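PDB 5AH5: leucine--trna ligase from Agrobacterium radiobacter, which probably joins leucine to its cognate tRNA at the expense of ATP, as a class I aminoacyl-tRNA synthetase with an editing domain. Local coordinates for residues 172-183 and 286-294. Residues are numbered along the deposited sequence; the frame is centred on the assembly and turned at random.
Sequences GKGWRSGAAVYK and ILVLSSEER
Tyr182 lays its ring against the backbone bend at Ser290, whose CB sits over one face, 3.8 Å from the ring centroid and 20° off the normal, a CH-pi contact. The ring reaches this place because CG stands anti to the carbonyl carbon (chi1 -68°). At its edge, in plane, CD2 meets Val288 O at 3.5 Å. Ser290 itself is held by its own turn: its hydroxyl accepts from Glu293 N, an ST motif, while Glu293 OE1 takes a weak bond from Ser290 N.

Beside the ring, Ser291 N donates to Val181 O over 3.1 Å in a nearly straight bond. A water donates to the same carbonyl and to Gly172 O and accepts from Glu292 N, tying both arms of the 172-183 loop to 286-294. Ser291 OG lies near Val181 O and Lys183 CG, buried and with no partner in the model. Farther along, Glu292, extended beyond CG, runs past Gly172, placing OE1 3.6 Å from Ala180 CB and OE2 3.5 Å from Lys173 CE. Lys173 NZ stays 4.5 Å from Glu292 OE2, too far for a salt bridge; its ion pair is with Asp171.

Packing here joins the loop leading into strand 182-191 to the turn after helix 277-287: a surface contact close to the bound tRNA, consistent with an interface between the class I synthetase core and the leucyl-tRNA synthetase editing domain.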
loop_
_atom_site.group_PDB
_atom_site.type_symbol
_atom_site.label_atom_id
_atom_site.label_comp_id
_atom_site.label_asym_id
_atom_site.label_seq_id
_atom_site.Cartn_x
_atom_site.Cartn_y
_atom_site.Cartn_z
ATOM N N GLY B 172 5.152 -12.802 17.527
ATOM C CA GLY B 172 4.791 -14.173 17.859
ATOM C C GLY B 172 3.314 -14.520 17.902
ATOM O O GLY B 172 2.969 -15.658 18.238
ATOM N N LYS B 173 2.451 -13.578 17.528
ATOM C CA LYS B 173 1.025 -13.741 17.646
ATOM C C LYS B 173 0.334 -13.796 16.296
ATOM O O LYS B 173 0.851 -13.359 15.280
ATOM C CB LYS B 173 0.424 -12.619 18.485
ATOM C CG LYS B 173 0.893 -12.656 19.938
ATOM C CD LYS B 173 0.624 -11.325 20.627
ATOM C CE LYS B 173 1.536 -11.089 21.831
ATOM N NZ LYS B 173 1.845 -9.629 21.952
ATOM N N GLY B 174 -0.842 -14.389 16.300
ATOM C CA GLY B 174 -1.637 -14.496 15.092
ATOM C C GLY B 174 -2.212 -13.143 14.686
ATOM O O GLY B 174 -2.697 -12.389 15.535
ATOM N N TRP B 175 -2.137 -12.885 13.381
ATOM C CA TRP B 175 -2.609 -11.659 12.741
ATOM C C TRP B 175 -3.928 -11.092 13.281
ATOM O O TRP B 175 -4.095 -9.877 13.506
ATOM C CB TRP B 175 -2.742 -12.014 11.229
ATOM C CG TRP B 175 -3.270 -10.992 10.374
ATOM C CD1 TRP B 175 -2.915 -9.656 10.358
ATOM C CD2 TRP B 175 -4.236 -11.168 9.343
ATOM N NE1 TRP B 175 -3.631 -8.995 9.386
ATOM C CE2 TRP B 175 -4.441 -9.898 8.741
ATOM C CE3 TRP B 175 -4.931 -12.271 8.850
ATOM C CZ2 TRP B 175 -5.335 -9.710 7.698
ATOM C CZ3 TRP B 175 -5.815 -12.092 7.821
ATOM C CH2 TRP B 175 -6.014 -10.826 7.246
ATOM N N ARG B 176 -4.899 -11.963 13.467
ATOM C CA ARG B 176 -6.209 -11.518 13.897
ATOM C C ARG B 176 -6.500 -11.904 15.363
ATOM O O ARG B 176 -7.239 -11.206 16.024
ATOM C CB ARG B 176 -7.317 -12.127 13.015
ATOM C CG ARG B 176 -7.176 -11.884 11.525
ATOM C CD ARG B 176 -7.298 -10.419 11.153
ATOM N NE ARG B 176 -8.636 -9.871 11.402
ATOM C CZ ARG B 176 -9.058 -8.722 10.880
ATOM N NH1 ARG B 176 -8.234 -7.985 10.110
ATOM N NH2 ARG B 176 -10.297 -8.273 11.130
ATOM N N SER B 177 -6.025 -13.062 15.812
ATOM C CA SER B 177 -6.397 -13.555 17.139
ATOM C C SER B 177 -5.636 -12.826 18.275
ATOM O O SER B 177 -6.178 -12.622 19.358
ATOM C CB SER B 177 -6.067 -15.022 17.220
ATOM O OG SER B 177 -4.694 -15.248 17.023
ATOM N N GLY B 178 -4.387 -12.470 17.989
ATOM C CA GLY B 178 -3.490 -11.949 18.996
ATOM C C GLY B 178 -3.024 -13.072 19.931
ATOM O O GLY B 178 -2.428 -12.773 20.945
ATOM N N ALA B 179 -3.264 -14.348 19.556
ATOM C CA ALA B 179 -2.899 -15.535 20.330
ATOM C C ALA B 179 -1.563 -15.989 19.945
ATOM O O ALA B 179 -1.165 -15.838 18.785
ATOM C CB ALA B 179 -3.870 -16.680 20.055
ATOM N N ALA B 180 -0.865 -16.590 20.913
ATOM C CA ALA B 180 0.452 -17.163 20.692
ATOM C C ALA B 180 0.343 -18.258 19.666
ATOM O O ALA B 180 -0.558 -19.092 19.739
ATOM C CB ALA B 180 1.055 -17.720 22.003
ATOM N N VAL B 181 1.285 -18.276 18.756
ATOM C CA VAL B 181 1.304 -19.174 17.623
ATOM C C VAL B 181 2.283 -20.297 17.933
ATOM O O VAL B 181 3.284 -20.067 18.625
ATOM C CB VAL B 181 1.665 -18.365 16.359
ATOM C CG1 VAL B 181 2.113 -19.246 15.242
ATOM C CG2 VAL B 181 0.424 -17.594 15.884
ATOM N N TYR B 182 1.964 -21.501 17.456
ATOM C CA TYR B 182 2.817 -22.675 17.602
ATOM C C TYR B 182 3.212 -23.130 16.237
ATOM O O TYR B 182 2.694 -22.588 15.260
ATOM C CB TYR B 182 2.052 -23.782 18.353
ATOM C CG TYR B 182 1.807 -23.409 19.790
ATOM C CD1 TYR B 182 0.809 -22.512 20.099
ATOM C CD2 TYR B 182 2.607 -23.922 20.840
ATOM C CE1 TYR B 182 0.559 -22.135 21.396
ATOM C CE2 TYR B 182 2.371 -23.544 22.160
ATOM C CZ TYR B 182 1.333 -22.644 22.430
ATOM O OH TYR B 182 1.017 -22.167 23.686
ATOM N N LYS B 183 4.156 -24.073 16.163
ATOM C CA LYS B 183 4.601 -24.681 14.914
ATOM C C LYS B 183 4.237 -26.179 14.869
ATOM O O LYS B 183 4.539 -26.900 15.786
ATOM C CB LYS B 183 6.113 -24.545 14.745
ATOM C CG LYS B 183 6.617 -23.145 14.379
ATOM C CD LYS B 183 6.714 -22.883 12.867
ATOM C CE LYS B 183 8.004 -22.137 12.495
ATOM N NZ LYS B 183 8.223 -21.972 11.021
ATOM N N ILE B 286 11.230 -29.079 23.072
ATOM C CA ILE B 286 11.504 -27.759 22.473
ATOM C C ILE B 286 10.445 -27.470 21.406
ATOM O O ILE B 286 9.802 -26.418 21.449
ATOM C CB ILE B 286 12.917 -27.645 21.862
ATOM C CG1 ILE B 286 13.994 -27.858 22.930
ATOM C CG2 ILE B 286 13.115 -26.275 21.199
ATOM C CD1 ILE B 286 13.989 -26.843 24.063
ATOM N N LEU B 287 10.243 -28.435 20.506
ATOM C CA LEU B 287 9.252 -28.341 19.413
ATOM C C LEU B 287 7.810 -28.078 19.857
ATOM O O LEU B 287 7.045 -27.528 19.099
ATOM C CB LEU B 287 9.267 -29.594 18.531
ATOM C CG LEU B 287 10.596 -29.980 17.877
ATOM C CD1 LEU B 287 10.410 -31.242 17.048
ATOM C CD2 LEU B 287 11.146 -28.862 17.023
ATOM N N VAL B 288 7.450 -28.478 21.066
ATOM C CA VAL B 288 6.156 -28.122 21.672
ATOM C C VAL B 288 6.014 -26.620 22.039
ATOM O O VAL B 288 4.922 -26.138 22.286
ATOM C CB VAL B 288 5.871 -29.079 22.881
ATOM C CG1 VAL B 288 5.010 -28.470 23.991
ATOM C CG2 VAL B 288 5.212 -30.351 22.364
ATOM N N LEU B 289 7.110 -25.877 22.089
ATOM C CA LEU B 289 7.057 -24.492 22.566
ATOM C C LEU B 289 6.446 -23.570 21.523
ATOM O O LEU B 289 6.621 -23.783 20.331
ATOM C CB LEU B 289 8.461 -23.999 22.934
ATOM C CG LEU B 289 9.111 -24.787 24.089
ATOM C CD1 LEU B 289 10.549 -24.320 24.257
ATOM C CD2 LEU B 289 8.293 -24.650 25.375
ATOM N N SER B 290 5.744 -22.553 22.001
ATOM C CA SER B 290 5.253 -21.486 21.153
ATOM C C SER B 290 6.468 -20.763 20.500
ATOM O O SER B 290 7.598 -20.955 20.929
ATOM C CB SER B 290 4.317 -20.559 21.952
ATOM O OG SER B 290 5.041 -19.707 22.794
ATOM N N SER B 291 6.242 -20.024 19.414
ATOM C CA SER B 291 7.305 -19.316 18.715
ATOM C C SER B 291 7.951 -18.253 19.618
ATOM O O SER B 291 9.144 -18.143 19.584
ATOM C CB SER B 291 6.782 -18.676 17.429
ATOM O OG SER B 291 6.237 -19.685 16.598
ATOM N N GLU B 292 7.138 -17.504 20.384
ATOM C CA GLU B 292 7.544 -16.634 21.521
ATOM C C GLU B 292 8.488 -17.304 22.548
ATOM O O GLU B 292 9.612 -16.860 22.708
ATOM C CB GLU B 292 6.320 -16.225 22.338
ATOM C CG GLU B 292 5.491 -15.081 21.815
ATOM C CD GLU B 292 4.221 -14.853 22.631
ATOM O OE1 GLU B 292 3.787 -15.783 23.370
ATOM O OE2 GLU B 292 3.646 -13.736 22.507
ATOM N N GLU B 293 8.004 -18.342 23.245
ATOM C CA GLU B 293 8.789 -19.129 24.247
ATOM C C GLU B 293 10.070 -19.707 23.682
ATOM O O GLU B 293 11.056 -19.810 24.391
ATOM C CB GLU B 293 7.954 -20.294 24.816
ATOM C CG GLU B 293 6.835 -19.867 25.762
ATOM C CD GLU B 293 5.652 -20.846 25.836
ATOM O OE1 GLU B 293 5.722 -21.970 25.260
ATOM O OE2 GLU B 293 4.629 -20.479 26.471
ATOM N N ARG B 294 10.045 -20.078 22.405
ATOM C CA ARG B 294 11.190 -20.695 21.703
ATOM C C ARG B 294 12.375 -19.745 21.527
ATOM O O ARG B 294 13.515 -20.203 21.317
ATOM C CB ARG B 294 10.713 -21.227 20.332
ATOM C CG ARG B 294 11.728 -21.857 19.395
ATOM C CD ARG B 294 12.389 -23.082 19.996
ATOM N NE ARG B 294 13.712 -23.275 19.414
ATOM C CZ ARG B 294 13.992 -24.029 18.348
ATOM N NH1 ARG B 294 13.038 -24.725 17.686
ATOM N NH2 ARG B 294 15.268 -24.103 17.946
HETATM O O HOH W 1 4.043 -17.559 20.098
#